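Side-chain contacts in putative phosphosugar isomerases (Salmonella typhimurium LT2, PDB 3FKJ), which probably binds phosphorylated carbohydrate derivatives through its SIS fold and may interconvert them as an isomerase: residues G36-E41 with G116-G121; T53-G58 with I94-Q99; E78-T83 with T105-R110; V111-G116 with Y133-I138; Y124-P129 with I137-W142. All blocks are in the same frame, centred on the assembly; numbering follows the deposited sequence.

Contact 1: G36-E41 with G116-G121; sequences GKQNIE and GAATIG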
# COMPACT_ATOMS: atom_id res chain seq x y z
N GLY A 36 -30.26 5.71 5.79
CA GLY A 36 -31.62 6.23 5.59
C GLY A 36 -31.75 7.07 4.32
O GLY A 36 -32.86 7.30 3.85
N LYS A 37 -30.60 7.48 3.77
CA LYS A 37 -30.55 8.42 2.64
C LYS A 37 -29.89 7.87 1.36
O LYS A 37 -30.03 8.46 0.29
CB LYS A 37 -29.79 9.66 3.09
CG LYS A 37 -30.46 10.41 4.22
CD LYS A 37 -29.55 11.45 4.78
CE LYS A 37 -30.29 12.42 5.70
NZ LYS A 37 -29.34 13.48 6.21
N GLN A 38 -29.14 6.76 1.46
CA GLN A 38 -28.53 6.14 0.30
C GLN A 38 -28.14 4.70 0.63
O GLN A 38 -28.27 4.25 1.75
CB GLN A 38 -27.26 6.90 -0.09
CG GLN A 38 -26.21 6.93 1.01
CD GLN A 38 -24.89 7.52 0.56
OE1 GLN A 38 -24.75 8.74 0.39
NE2 GLN A 38 -23.90 6.66 0.41
N ASN A 39 -27.62 4.00 -0.37
CA ASN A 39 -26.92 2.74 -0.14
C ASN A 39 -25.48 3.02 0.23
O ASN A 39 -24.95 4.07 -0.11
CB ASN A 39 -26.92 1.87 -1.40
CG ASN A 39 -28.30 1.66 -1.95
OD1 ASN A 39 -29.28 1.61 -1.21
ND2 ASN A 39 -28.38 1.55 -3.28
N ILE A 40 -24.85 2.07 0.94
CA ILE A 40 -23.41 2.07 1.10
C ILE A 40 -22.86 0.93 0.31
O ILE A 40 -22.73 -0.19 0.81
CB ILE A 40 -22.92 2.03 2.57
CG1 ILE A 40 -23.50 3.19 3.39
CG2 ILE A 40 -21.36 2.11 2.60
CD1 ILE A 40 -23.17 3.16 4.89
N GLU A 41 -22.48 1.21 -0.94
CA GLU A 41 -21.94 0.19 -1.84
C GLU A 41 -20.41 0.19 -1.90
O GLU A 41 -19.80 -0.84 -2.20
CB GLU A 41 -22.50 0.40 -3.25
CG GLU A 41 -23.96 0.01 -3.37
CD GLU A 41 -24.61 0.57 -4.61
OE1 GLU A 41 -23.95 0.68 -5.66
OE2 GLU A 41 -25.77 0.95 -4.53
N GLY A 116 -21.39 13.32 -5.13
CA GLY A 116 -22.62 12.80 -4.51
C GLY A 116 -22.38 11.82 -3.37
O GLY A 116 -23.33 11.28 -2.82
N ALA A 117 -21.12 11.59 -3.01
CA ALA A 117 -20.76 10.68 -1.91
C ALA A 117 -21.09 11.32 -0.57
O ALA A 117 -21.04 12.56 -0.44
CB ALA A 117 -19.28 10.33 -1.97
N ALA A 118 -21.47 10.50 0.41
CA ALA A 118 -21.47 10.94 1.80
C ALA A 118 -20.04 11.05 2.28
O ALA A 118 -19.19 10.18 1.97
CB ALA A 118 -22.25 10.01 2.70
N THR A 119 -19.76 12.12 3.04
CA THR A 119 -18.44 12.34 3.59
C THR A 119 -18.49 12.28 5.14
O THR A 119 -19.36 12.85 5.74
CB THR A 119 -17.85 13.70 3.12
OG1 THR A 119 -18.79 14.75 3.38
CG2 THR A 119 -17.55 13.67 1.65
N ILE A 120 -17.56 11.53 5.75
CA ILE A 120 -17.38 11.52 7.21
C ILE A 120 -15.98 12.08 7.47
O ILE A 120 -14.98 11.53 6.98
CB ILE A 120 -17.49 10.10 7.83
CG1 ILE A 120 -18.83 9.41 7.49
CG2 ILE A 120 -17.28 10.15 9.35
CD1 ILE A 120 -18.90 7.94 7.91
N GLY A 121 -15.92 13.16 8.23
CA GLY A 121 -14.66 13.82 8.56
C GLY A 121 -14.25 13.58 9.99
O GLY A 121 -15.01 13.93 10.91
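Gln38 meets Ala118 through a single atom: the carboxamide oxygen OE1 rests against the methyl CB of Ala118 at 3.6 Å. The same oxygen stands 3.7 Å from Ala118 N, but no hydrogen bond joins the two; that stretch of backbone is engaged instead with Ser91 and Val93 of the neighbouring strand. Gly116, where the chain leaves helix 103-115, is brushed more distantly, with 4.3 Å between its O and Gln38 OE1.

The position of the amide is set from its other end. Gln38 NE2 donates to the carbonyl of the next residue, Asn39 O, over 2.8 Å, with an N-H...O angle of 145° and the nitrogen tilted 26° from the carbonyl plane. A further bond runs from NE2 to Ser91 O, so two carbonyls hold the amino side and fix which way OE1 faces. This is possible because CG sits between the backbone N and the carbonyl carbon (chi1 60°), from where the extended side chain carries its amide to the start of strand 118-123.

One shell further out, Asn39 ND2 meets Glu41 OE2 at 3.0 Å, nearly in line with the C-O bond of the carboxylate, while Asn39 N bonds to Asn90 OD1. The loop between helix 22-35 and strand 42-47 is thus tied at several points beside the SIS domain's parallel sheet. In chemical terms the division of labour is clear: polar bonding orients the glutamine from its own loop and from Ser91, whereas the approach to Ala118 is van der Waals contact and confers little directional preference.

Contact 2: T53-G58 with I94-Q99; sequences TGFWPG and ILASQQ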
# COMPACT_ATOMS: atom_id res chain seq x y z
N THR A 53 -2.87 5.98 7.28
CA THR A 53 -2.55 4.71 7.97
C THR A 53 -3.45 4.50 9.21
O THR A 53 -3.66 3.38 9.64
CB THR A 53 -1.08 4.62 8.46
OG1 THR A 53 -0.77 5.73 9.30
CG2 THR A 53 -0.05 4.46 7.29
N GLY A 54 -4.00 5.60 9.74
CA GLY A 54 -4.99 5.53 10.83
C GLY A 54 -6.29 4.81 10.43
O GLY A 54 -7.06 4.41 11.29
N PHE A 55 -6.51 4.63 9.12
CA PHE A 55 -7.64 3.92 8.59
C PHE A 55 -7.40 2.44 8.34
O PHE A 55 -8.35 1.73 8.03
CB PHE A 55 -8.12 4.59 7.28
CG PHE A 55 -8.77 5.93 7.48
CD1 PHE A 55 -9.80 6.09 8.42
CD2 PHE A 55 -8.40 7.02 6.70
CE1 PHE A 55 -10.41 7.32 8.58
CE2 PHE A 55 -9.00 8.23 6.86
CZ PHE A 55 -9.99 8.39 7.80
N TRP A 56 -6.15 1.97 8.46
CA TRP A 56 -5.82 0.58 8.22
C TRP A 56 -6.67 -0.42 9.02
O TRP A 56 -7.08 -1.43 8.46
CB TRP A 56 -4.34 0.28 8.52
CG TRP A 56 -3.97 -1.06 7.96
CD1 TRP A 56 -3.91 -2.25 8.62
CD2 TRP A 56 -3.70 -1.35 6.59
NE1 TRP A 56 -3.58 -3.27 7.75
CE2 TRP A 56 -3.45 -2.74 6.50
CE3 TRP A 56 -3.63 -0.57 5.43
CZ2 TRP A 56 -3.14 -3.38 5.28
CZ3 TRP A 56 -3.29 -1.21 4.21
CH2 TRP A 56 -3.05 -2.60 4.15
N PRO A 57 -6.89 -0.17 10.34
CA PRO A 57 -7.70 -1.13 11.07
C PRO A 57 -9.08 -1.40 10.50
O PRO A 57 -9.49 -2.56 10.47
CB PRO A 57 -7.76 -0.55 12.49
CG PRO A 57 -6.47 0.28 12.58
CD PRO A 57 -6.39 0.91 11.22
N GLY A 58 -9.79 -0.35 10.11
CA GLY A 58 -11.06 -0.50 9.44
C GLY A 58 -10.95 -1.09 8.04
O GLY A 58 -11.78 -1.95 7.65
N ILE A 94 -14.47 8.58 3.83
CA ILE A 94 -14.13 8.84 5.21
C ILE A 94 -12.74 9.45 5.21
O ILE A 94 -11.78 8.82 4.77
CB ILE A 94 -14.19 7.58 6.09
CG1 ILE A 94 -15.53 6.87 5.89
CG2 ILE A 94 -13.90 7.93 7.59
CD1 ILE A 94 -15.64 5.51 6.59
N LEU A 95 -12.68 10.70 5.69
CA LEU A 95 -11.45 11.49 5.68
C LEU A 95 -10.99 11.83 7.11
O LEU A 95 -11.80 11.91 8.01
CB LEU A 95 -11.67 12.73 4.81
CG LEU A 95 -12.33 12.47 3.44
CD1 LEU A 95 -13.77 12.96 3.38
CD2 LEU A 95 -11.49 13.14 2.35
N ALA A 96 -9.68 11.95 7.30
CA ALA A 96 -9.09 12.36 8.57
C ALA A 96 -8.05 13.43 8.33
O ALA A 96 -7.33 13.43 7.33
CB ALA A 96 -8.48 11.21 9.30
N SER A 97 -7.99 14.38 9.26
CA SER A 97 -6.96 15.43 9.29
C SER A 97 -6.89 15.92 10.74
O SER A 97 -7.94 16.33 11.29
CB SER A 97 -7.35 16.61 8.39
OG SER A 97 -6.31 17.59 8.32
N GLN A 98 -5.70 15.88 11.35
CA GLN A 98 -5.49 16.37 12.73
C GLN A 98 -6.02 17.82 13.02
O GLN A 98 -7.01 18.02 13.74
CB GLN A 98 -4.01 16.24 13.10
CG GLN A 98 -3.65 16.68 14.56
CD GLN A 98 -3.97 15.62 15.62
OE1 GLN A 98 -4.37 14.49 15.31
NE2 GLN A 98 -3.75 15.98 16.89
N GLN A 99 -5.36 18.82 12.43
CA GLN A 99 -5.74 20.22 12.58
C GLN A 99 -6.82 20.64 11.56
O GLN A 99 -7.18 21.81 11.49
CB GLN A 99 -4.49 21.10 12.44
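The ring of Phe55 meets strand 91-97 most tightly at its outer corner, where CZ lies 3.5 Å from the methyl CB of Ala96. CE2, next to it on the ring, comes equally near to Ile94 O, also at 3.5 Å. Between these two approaches the carbonyl carbon of Leu95 lies at the ring edge, near its plane, 3.6 Å from CZ. The aromatic tip is therefore set against backbone as much as against side chains. On its other flank CE1 touches CG2 of Ile94 at 3.7 Å; CG2 reaches the ring because it is the branch placed anti to the backbone N, the longer CG1 arm going elsewhere.

Phe55 comes from a type I turn, closed by the bond from Trp56 N to Thr53 O, that leads into helix 56-65. Strand 91-97 is the middle strand of the five-stranded parallel sheet in this flavodoxin-like SIS domain, strand order 2-1-3-4-5. Ile94 and Ala96 face the turn, and Leu95 points through to the other surface of the sheet, onto helix 103-115. The ring of Phe45 and the side chains of Leu122 and Ser159 complete the surroundings of Phe55.

The contact slackens toward the strand's C-terminal end. Beyond Ala96 the chain runs away from the turn: the partly exposed Gln98 already lies in the loop after the strand, and the hydroxyl of Ser97 bonds to that of Thr102.

Contact 3: E78-T83 with T105-R110; sequences EFVHAT and TVAAAR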
# COMPACT_ATOMS: atom_id res chain seq x y z
N GLU A 78 -3.97 12.25 -4.60
CA GLU A 78 -4.21 11.37 -5.71
C GLU A 78 -5.71 11.17 -6.00
O GLU A 78 -6.08 11.14 -7.18
CB GLU A 78 -3.54 10.02 -5.54
CG GLU A 78 -3.81 9.16 -6.78
CD GLU A 78 -2.66 8.32 -7.19
OE1 GLU A 78 -1.50 8.77 -7.07
OE2 GLU A 78 -2.92 7.20 -7.65
N PHE A 79 -6.51 11.05 -4.94
CA PHE A 79 -7.97 10.96 -5.00
C PHE A 79 -8.58 12.18 -5.68
O PHE A 79 -9.47 12.05 -6.51
CB PHE A 79 -8.53 10.81 -3.56
CG PHE A 79 -10.03 10.61 -3.46
CD1 PHE A 79 -10.61 9.38 -3.74
CD2 PHE A 79 -10.87 11.64 -3.05
CE1 PHE A 79 -12.00 9.19 -3.60
CE2 PHE A 79 -12.24 11.45 -2.92
CZ PHE A 79 -12.80 10.22 -3.20
N VAL A 80 -8.04 13.36 -5.33
CA VAL A 80 -8.45 14.64 -5.92
C VAL A 80 -8.12 14.69 -7.40
O VAL A 80 -8.94 15.14 -8.22
CB VAL A 80 -7.74 15.81 -5.22
CG1 VAL A 80 -7.84 17.13 -6.01
CG2 VAL A 80 -8.28 15.98 -3.84
N HIS A 81 -6.91 14.27 -7.74
CA HIS A 81 -6.44 14.48 -9.12
C HIS A 81 -6.84 13.38 -10.12
O HIS A 81 -7.07 13.68 -11.30
CB HIS A 81 -4.93 14.70 -9.12
CG HIS A 81 -4.52 16.06 -8.62
ND1 HIS A 81 -4.52 16.40 -7.28
CD2 HIS A 81 -4.09 17.15 -9.30
CE1 HIS A 81 -4.11 17.65 -7.16
NE2 HIS A 81 -3.83 18.12 -8.36
N ALA A 82 -6.89 12.14 -9.66
CA ALA A 82 -7.30 10.98 -10.46
C ALA A 82 -8.45 10.30 -9.71
O ALA A 82 -8.33 9.21 -9.11
CB ALA A 82 -6.12 10.03 -10.69
N THR A 83 -9.58 10.98 -9.75
CA THR A 83 -10.79 10.53 -9.08
C THR A 83 -11.38 9.31 -9.78
O THR A 83 -11.59 9.30 -11.04
CB THR A 83 -11.83 11.68 -8.99
OG1 THR A 83 -11.16 12.85 -8.50
CG2 THR A 83 -12.96 11.30 -8.07
N THR A 105 -6.65 17.07 1.65
CA THR A 105 -7.70 16.28 2.30
C THR A 105 -9.00 17.06 2.28
O THR A 105 -10.06 16.47 2.15
CB THR A 105 -7.30 15.86 3.75
OG1 THR A 105 -6.05 15.14 3.69
CG2 THR A 105 -8.40 14.96 4.42
N VAL A 106 -8.92 18.40 2.38
CA VAL A 106 -10.13 19.26 2.27
C VAL A 106 -10.69 19.18 0.84
O VAL A 106 -11.90 19.04 0.67
CB VAL A 106 -9.84 20.75 2.72
CG1 VAL A 106 -10.98 21.69 2.36
CG2 VAL A 106 -9.58 20.82 4.21
N ALA A 107 -9.81 19.24 -0.16
CA ALA A 107 -10.18 19.12 -1.58
C ALA A 107 -10.73 17.75 -1.93
O ALA A 107 -11.65 17.64 -2.75
CB ALA A 107 -8.98 19.45 -2.50
N ALA A 108 -10.18 16.71 -1.31
CA ALA A 108 -10.75 15.34 -1.40
C ALA A 108 -12.23 15.26 -0.92
O ALA A 108 -13.08 14.66 -1.60
CB ALA A 108 -9.89 14.38 -0.63
N ALA A 109 -12.51 15.86 0.24
CA ALA A 109 -13.86 15.95 0.79
C ALA A 109 -14.78 16.75 -0.13
O ALA A 109 -15.94 16.38 -0.29
CB ALA A 109 -13.82 16.54 2.17
N ARG A 110 -14.27 17.81 -0.74
CA ARG A 110 -15.00 18.65 -1.67
C ARG A 110 -15.35 17.86 -2.91
O ARG A 110 -16.49 17.83 -3.31
CB ARG A 110 -14.18 19.89 -2.07
CG ARG A 110 -14.88 20.82 -3.10
CD ARG A 110 -13.99 21.96 -3.60
NE ARG A 110 -12.61 21.53 -3.92
CZ ARG A 110 -12.24 20.89 -5.03
NH1 ARG A 110 -13.12 20.56 -5.98
NH2 ARG A 110 -10.96 20.56 -5.18
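Phe79 begins the contact, the edge of its ring set against the backbone of Ala108: CE2 lies 3.6 Å from Ala108 O, which stands near the ring plane. The adjacent atom CD2 touches the methyl CB of Ala108 at 3.8 Å. With CG anti to the backbone N (chi1 -176°), the ring extends inward from helix 76-81 and also meets Trp44, Val46 and Val93 of the sheet below. The residue before, Glu78, bonds through OE1 to His246 and Gly220 of the second subunit, so one short element serves both the domain and the dimer.

Val80, one residue on, makes the tighter approach. Its CG2 branch presses on the backbone of helix 103-115, 3.2 Å from Ala108 N, and fits beside two methyls, reaching Ala107 CB at 3.8 Å and Ala108 CB at 3.9 Å. The small alanine side chains allow the backbones to draw together, and the CA atoms of Val80 and Ala108 are 5.1 Å apart.

After His81 the helix ends, and Thr83 turns back on it. Its OG1 donates to Phe79 O over 2.7 Å, in the carbonyl plane, binding the outgoing chain to the last turn.

Two helices lying side by side on one face of a parallel sheet, with larger side chains of one set against alanines of the other, belong to the layered alpha-beta-alpha architecture of the SIS domain.

Contact 4: V111-G116 with Y133-I138; sequences VAREKG and YSDYII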
# COMPACT_ATOMS: atom_id res chain seq x y z
N VAL A 111 -14.37 17.20 -3.49
CA VAL A 111 -14.61 16.36 -4.68
C VAL A 111 -15.62 15.24 -4.38
O VAL A 111 -16.51 15.00 -5.20
CB VAL A 111 -13.28 15.77 -5.23
CG1 VAL A 111 -13.56 14.64 -6.25
CG2 VAL A 111 -12.40 16.87 -5.81
N ALA A 112 -15.48 14.58 -3.22
CA ALA A 112 -16.37 13.49 -2.84
C ALA A 112 -17.82 13.99 -2.80
O ALA A 112 -18.70 13.37 -3.39
CB ALA A 112 -15.98 12.91 -1.47
N ARG A 113 -18.03 15.11 -2.11
CA ARG A 113 -19.32 15.76 -2.02
C ARG A 113 -19.84 16.22 -3.40
O ARG A 113 -21.00 16.06 -3.69
CB ARG A 113 -19.29 16.94 -1.04
CG ARG A 113 -20.64 17.69 -0.97
CD ARG A 113 -20.72 18.75 0.11
NE ARG A 113 -20.83 18.22 1.47
CZ ARG A 113 -20.82 19.00 2.56
NH1 ARG A 113 -20.73 20.30 2.44
NH2 ARG A 113 -20.92 18.48 3.77
N GLU A 114 -18.97 16.77 -4.25
CA GLU A 114 -19.37 17.13 -5.63
C GLU A 114 -19.84 15.94 -6.48
O GLU A 114 -20.64 16.09 -7.40
CB GLU A 114 -18.22 17.84 -6.35
CG GLU A 114 -17.88 19.22 -5.78
CD GLU A 114 -16.59 19.82 -6.35
OE1 GLU A 114 -15.78 19.08 -6.97
OE2 GLU A 114 -16.39 21.04 -6.15
N LYS A 115 -19.33 14.76 -6.15
CA LYS A 115 -19.66 13.50 -6.83
C LYS A 115 -20.91 12.84 -6.27
O LYS A 115 -21.45 11.90 -6.86
CB LYS A 115 -18.46 12.54 -6.69
CG LYS A 115 -17.64 12.28 -7.94
CD LYS A 115 -17.18 13.49 -8.70
CE LYS A 115 -16.54 13.01 -10.00
NZ LYS A 115 -15.89 14.06 -10.84
N GLY A 116 -21.39 13.32 -5.13
CA GLY A 116 -22.62 12.80 -4.51
C GLY A 116 -22.38 11.82 -3.37
O GLY A 116 -23.33 11.28 -2.82
N TYR A 133 -16.76 20.48 4.24
CA TYR A 133 -17.17 19.46 3.28
C TYR A 133 -17.44 18.10 3.91
O TYR A 133 -17.48 17.09 3.21
CB TYR A 133 -16.08 19.32 2.22
CG TYR A 133 -15.84 20.60 1.47
CD1 TYR A 133 -16.80 21.11 0.59
CD2 TYR A 133 -14.67 21.33 1.65
CE1 TYR A 133 -16.58 22.28 -0.11
CE2 TYR A 133 -14.45 22.51 0.96
CZ TYR A 133 -15.40 22.97 0.08
OH TYR A 133 -15.16 24.12 -0.61
N SER A 134 -17.64 18.07 5.23
CA SER A 134 -17.94 16.84 5.95
C SER A 134 -19.41 16.82 6.28
O SER A 134 -19.89 17.67 7.03
CB SER A 134 -17.14 16.78 7.25
OG SER A 134 -15.73 16.87 7.01
N ASP A 135 -20.15 15.85 5.74
CA ASP A 135 -21.58 15.71 6.06
C ASP A 135 -21.70 15.35 7.52
O ASP A 135 -22.65 15.76 8.18
CB ASP A 135 -22.28 14.62 5.21
CG ASP A 135 -22.28 14.92 3.73
OD1 ASP A 135 -22.43 16.11 3.39
OD2 ASP A 135 -22.17 13.97 2.91
N TYR A 136 -20.76 14.54 8.01
CA TYR A 136 -20.73 14.13 9.40
C TYR A 136 -19.32 14.36 9.92
O TYR A 136 -18.35 14.12 9.20
CB TYR A 136 -21.13 12.65 9.53
CG TYR A 136 -22.41 12.26 8.82
CD1 TYR A 136 -22.40 11.89 7.46
CD2 TYR A 136 -23.66 12.27 9.50
CE1 TYR A 136 -23.57 11.55 6.80
CE2 TYR A 136 -24.83 11.91 8.84
CZ TYR A 136 -24.80 11.56 7.49
OH TYR A 136 -25.97 11.20 6.86
N ILE A 137 -19.22 14.81 11.16
CA ILE A 137 -17.96 15.18 11.80
C ILE A 137 -17.74 14.37 13.08
O ILE A 137 -18.61 14.31 13.93
CB ILE A 137 -17.91 16.69 12.18
CG1 ILE A 137 -18.08 17.56 10.93
CG2 ILE A 137 -16.58 17.01 12.88
CD1 ILE A 137 -18.67 18.95 11.21
N ILE A 138 -16.57 13.76 13.23
CA ILE A 138 -16.18 13.10 14.46
C ILE A 138 -14.99 13.86 15.02
O ILE A 138 -14.00 14.05 14.34
CB ILE A 138 -15.82 11.63 14.22
CG1 ILE A 138 -17.09 10.81 13.89
CG2 ILE A 138 -15.10 11.07 15.44
CD1 ILE A 138 -16.96 9.81 12.73
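Where helix 103-115 gives way to a Schellman motif at Gly116, Arg113 reaches across to Asp135 in the loop leading into strand 136-139 and forms a salt bridge. NH2 of Arg113 donates to Asp135 OD1 over 2.8 Å. A second, weak bond links Arg113 NE to that same oxygen at 3.3 Å, so one carboxylate oxygen serves two nitrogens of the guanidinium. The flat groups are almost parallel, their planes 11° apart, yet not coplanar: NH2 meets OD1 from above the carboxylate plane, 39° out of it. The side chain of Arg113 runs out straight and then bends at chi3 (-74°), which turns the guanidinium along the loop.

That loop joins helix 129-132 to the last strand of the parallel sheet in the SIS fold, and the arginine therefore connects a helix layered on the sheet with the entry to an edge strand. One face of the guanidinium lies against the backbone of Tyr133, with CA 3.6 Å above its plane. Arg113 NH2 also passes 3.4 Å from Ser134 C.

The loop itself is held from strand 118-123. Thr119 OG1 bonds to both Tyr133 O and Asp135 N, giving the backbone that bears the carboxylate a fixed course beside the arginine. Ser134 directs its OG to Leu130 O, and the ring of Tyr133 packs on Val106, Ala109 and Arg110, earlier in helix 103-115.

Contact 5: Y124-P129 with I137-W142; sequences YQPDTP and IIEYQW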
# COMPACT_ATOMS: atom_id res chain seq x y z
N TYR A 124 -9.31 16.50 14.92
CA TYR A 124 -8.98 16.73 16.32
C TYR A 124 -9.48 18.14 16.73
O TYR A 124 -10.08 18.32 17.80
CB TYR A 124 -7.47 16.59 16.56
CG TYR A 124 -7.05 17.00 17.96
CD1 TYR A 124 -7.52 16.32 19.07
CD2 TYR A 124 -6.18 18.06 18.16
CE1 TYR A 124 -7.14 16.67 20.35
CE2 TYR A 124 -5.79 18.43 19.44
CZ TYR A 124 -6.28 17.73 20.54
OH TYR A 124 -5.90 18.09 21.82
N GLN A 125 -9.24 19.10 15.84
CA GLN A 125 -9.66 20.49 16.01
C GLN A 125 -10.98 20.73 15.28
O GLN A 125 -11.01 20.59 14.05
CB GLN A 125 -8.60 21.41 15.39
CG GLN A 125 -7.27 21.44 16.13
CD GLN A 125 -7.28 22.44 17.29
OE1 GLN A 125 -8.25 23.20 17.48
NE2 GLN A 125 -6.20 22.43 18.08
N PRO A 126 -12.05 21.11 16.01
CA PRO A 126 -13.33 21.46 15.38
C PRO A 126 -13.31 22.81 14.65
O PRO A 126 -12.36 23.59 14.82
CB PRO A 126 -14.29 21.51 16.57
CG PRO A 126 -13.44 21.80 17.73
CD PRO A 126 -12.11 21.22 17.48
N ASP A 127 -14.33 23.05 13.83
CA ASP A 127 -14.43 24.26 12.99
C ASP A 127 -13.25 24.45 12.03
O ASP A 127 -12.97 25.56 11.57
CB ASP A 127 -14.59 25.52 13.85
CG ASP A 127 -15.86 25.52 14.66
OD1 ASP A 127 -16.08 24.54 15.41
OD2 ASP A 127 -16.62 26.50 14.57
N THR A 128 -12.56 23.37 11.72
CA THR A 128 -11.41 23.42 10.84
C THR A 128 -11.89 23.13 9.41
O THR A 128 -13.00 22.63 9.22
CB THR A 128 -10.33 22.49 11.37
OG1 THR A 128 -10.89 21.19 11.65
CG2 THR A 128 -9.75 23.12 12.66
N PRO A 129 -11.10 23.54 8.40
CA PRO A 129 -11.59 23.52 7.00
C PRO A 129 -12.19 22.19 6.48
O PRO A 129 -13.07 22.21 5.61
CB PRO A 129 -10.34 23.88 6.19
CG PRO A 129 -9.54 24.68 7.09
CD PRO A 129 -9.75 24.11 8.47
N ILE A 137 -19.22 14.81 11.16
CA ILE A 137 -17.96 15.18 11.80
C ILE A 137 -17.74 14.37 13.08
O ILE A 137 -18.61 14.31 13.93
CB ILE A 137 -17.91 16.69 12.18
CG1 ILE A 137 -18.08 17.56 10.93
CG2 ILE A 137 -16.58 17.01 12.88
CD1 ILE A 137 -18.67 18.95 11.21
N ILE A 138 -16.57 13.76 13.23
CA ILE A 138 -16.18 13.10 14.46
C ILE A 138 -14.99 13.86 15.02
O ILE A 138 -14.00 14.05 14.34
CB ILE A 138 -15.82 11.63 14.22
CG1 ILE A 138 -17.09 10.81 13.89
CG2 ILE A 138 -15.10 11.07 15.44
CD1 ILE A 138 -16.96 9.81 12.73
N GLU A 139 -15.10 14.31 16.26
CA GLU A 139 -13.96 14.89 16.94
C GLU A 139 -13.32 13.78 17.74
O GLU A 139 -13.83 13.38 18.79
CB GLU A 139 -14.39 16.01 17.85
CG GLU A 139 -14.83 17.24 17.07
CD GLU A 139 -15.53 18.23 17.95
OE1 GLU A 139 -14.89 18.68 18.92
OE2 GLU A 139 -16.69 18.55 17.65
N TYR A 140 -12.24 13.21 17.19
CA TYR A 140 -11.57 12.12 17.85
C TYR A 140 -10.72 12.70 18.95
O TYR A 140 -10.43 13.90 18.94
CB TYR A 140 -10.73 11.26 16.89
CG TYR A 140 -9.65 11.98 16.12
CD1 TYR A 140 -8.43 12.28 16.70
CD2 TYR A 140 -9.83 12.32 14.79
CE1 TYR A 140 -7.43 12.91 15.99
CE2 TYR A 140 -8.83 12.95 14.06
CZ TYR A 140 -7.63 13.25 14.67
OH TYR A 140 -6.62 13.87 13.95
N GLN A 141 -10.29 11.86 19.87
CA GLN A 141 -9.40 12.28 20.93
C GLN A 141 -7.94 11.95 20.66
O GLN A 141 -7.59 10.98 19.96
CB GLN A 141 -9.86 11.66 22.22
CG GLN A 141 -11.27 12.08 22.55
CD GLN A 141 -11.46 12.21 23.99
OE1 GLN A 141 -11.83 11.26 24.64
NE2 GLN A 141 -11.14 13.38 24.52
N TRP A 142 -7.09 12.80 21.21
CA TRP A 142 -5.66 12.72 21.02
C TRP A 142 -4.95 13.39 22.20
O TRP A 142 -5.36 14.43 22.66
CB TRP A 142 -5.29 13.44 19.72
CG TRP A 142 -3.82 13.54 19.51
CD1 TRP A 142 -3.01 12.62 18.91
CD2 TRP A 142 -2.97 14.63 19.92
NE1 TRP A 142 -1.71 13.07 18.91
CE2 TRP A 142 -1.65 14.30 19.52
CE3 TRP A 142 -3.20 15.85 20.56
CZ2 TRP A 142 -0.56 15.15 19.76
CZ3 TRP A 142 -2.11 16.70 20.81
CH2 TRP A 142 -0.81 16.34 20.40
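Tyr124 and Trp142 form a T-shaped pair in which the edge of the indole faces the flat of the phenol. The tyrosine ring and the six-membered ring of the indole have centroids 5.2 Å apart and planes at 70°. CE3 of Trp142 makes the approach, lying over the tyrosine face 3.6 Å from Tyr124 CZ. CB of Trp142 adds to the contact near the other end of the phenol, 3.7 Å from Tyr124 CD1. Each residue carries CG anti to its own backbone N (chi1 173° for Tyr124), and the two side chains cross at roughly a right angle.

Tyr140 meets the same tyrosine nearer its main chain. The backbone nitrogen of Tyr124 lies 3.6 Å above one face of the Tyr140 ring, offset toward the rim, and Tyr124 CB touches Tyr140 CE1 at 3.7 Å. The hydroxyl of Tyr140 is held by Gln98 OE1, and Gln98 also pairs through its backbone with Tyr124, so one residue of a third loop steadies both tyrosines.

Toward the solvent, Glu139 lays its extended side chain crosswise against the ring of Pro126, OE1 coming 3.6 Å from CG of the proline.

These residues lie at or just beyond the ends of strands 118-123 and 136-139, at the C-terminal ends of the strands of the parallel sheet. In SIS domains and other flavodoxin-like folds the loops there usually frame the ligand site, and SIS domains generally bind their sugar phosphate among them, although for this protein such a site is only inferred.

Overall arrangement
All five contacts fall within the one SIS domain and are organised by its parallel sheet. Strand 91-97 carries contact 2, strand 118-123 contact 1, and strand 136-139, at the sheet's edge, contacts 4 and 5. Contacts 3 and 4 occupy successive parts of helix 103-115, their centres about 11 Å apart; contacts 1 and 4, centred about 8 Å apart, share Gly116. Along the chain, contacts 2 and 3 are nested within the loop closed by contact 1, whose segments alternate with those of contact 4. The centre of contact 5 lies about 20 Å from that of contact 1, toward the strands' C-terminal ends. Together they join the sheet to helices 76-81 and 103-115 and to the loops at both ends of its strands.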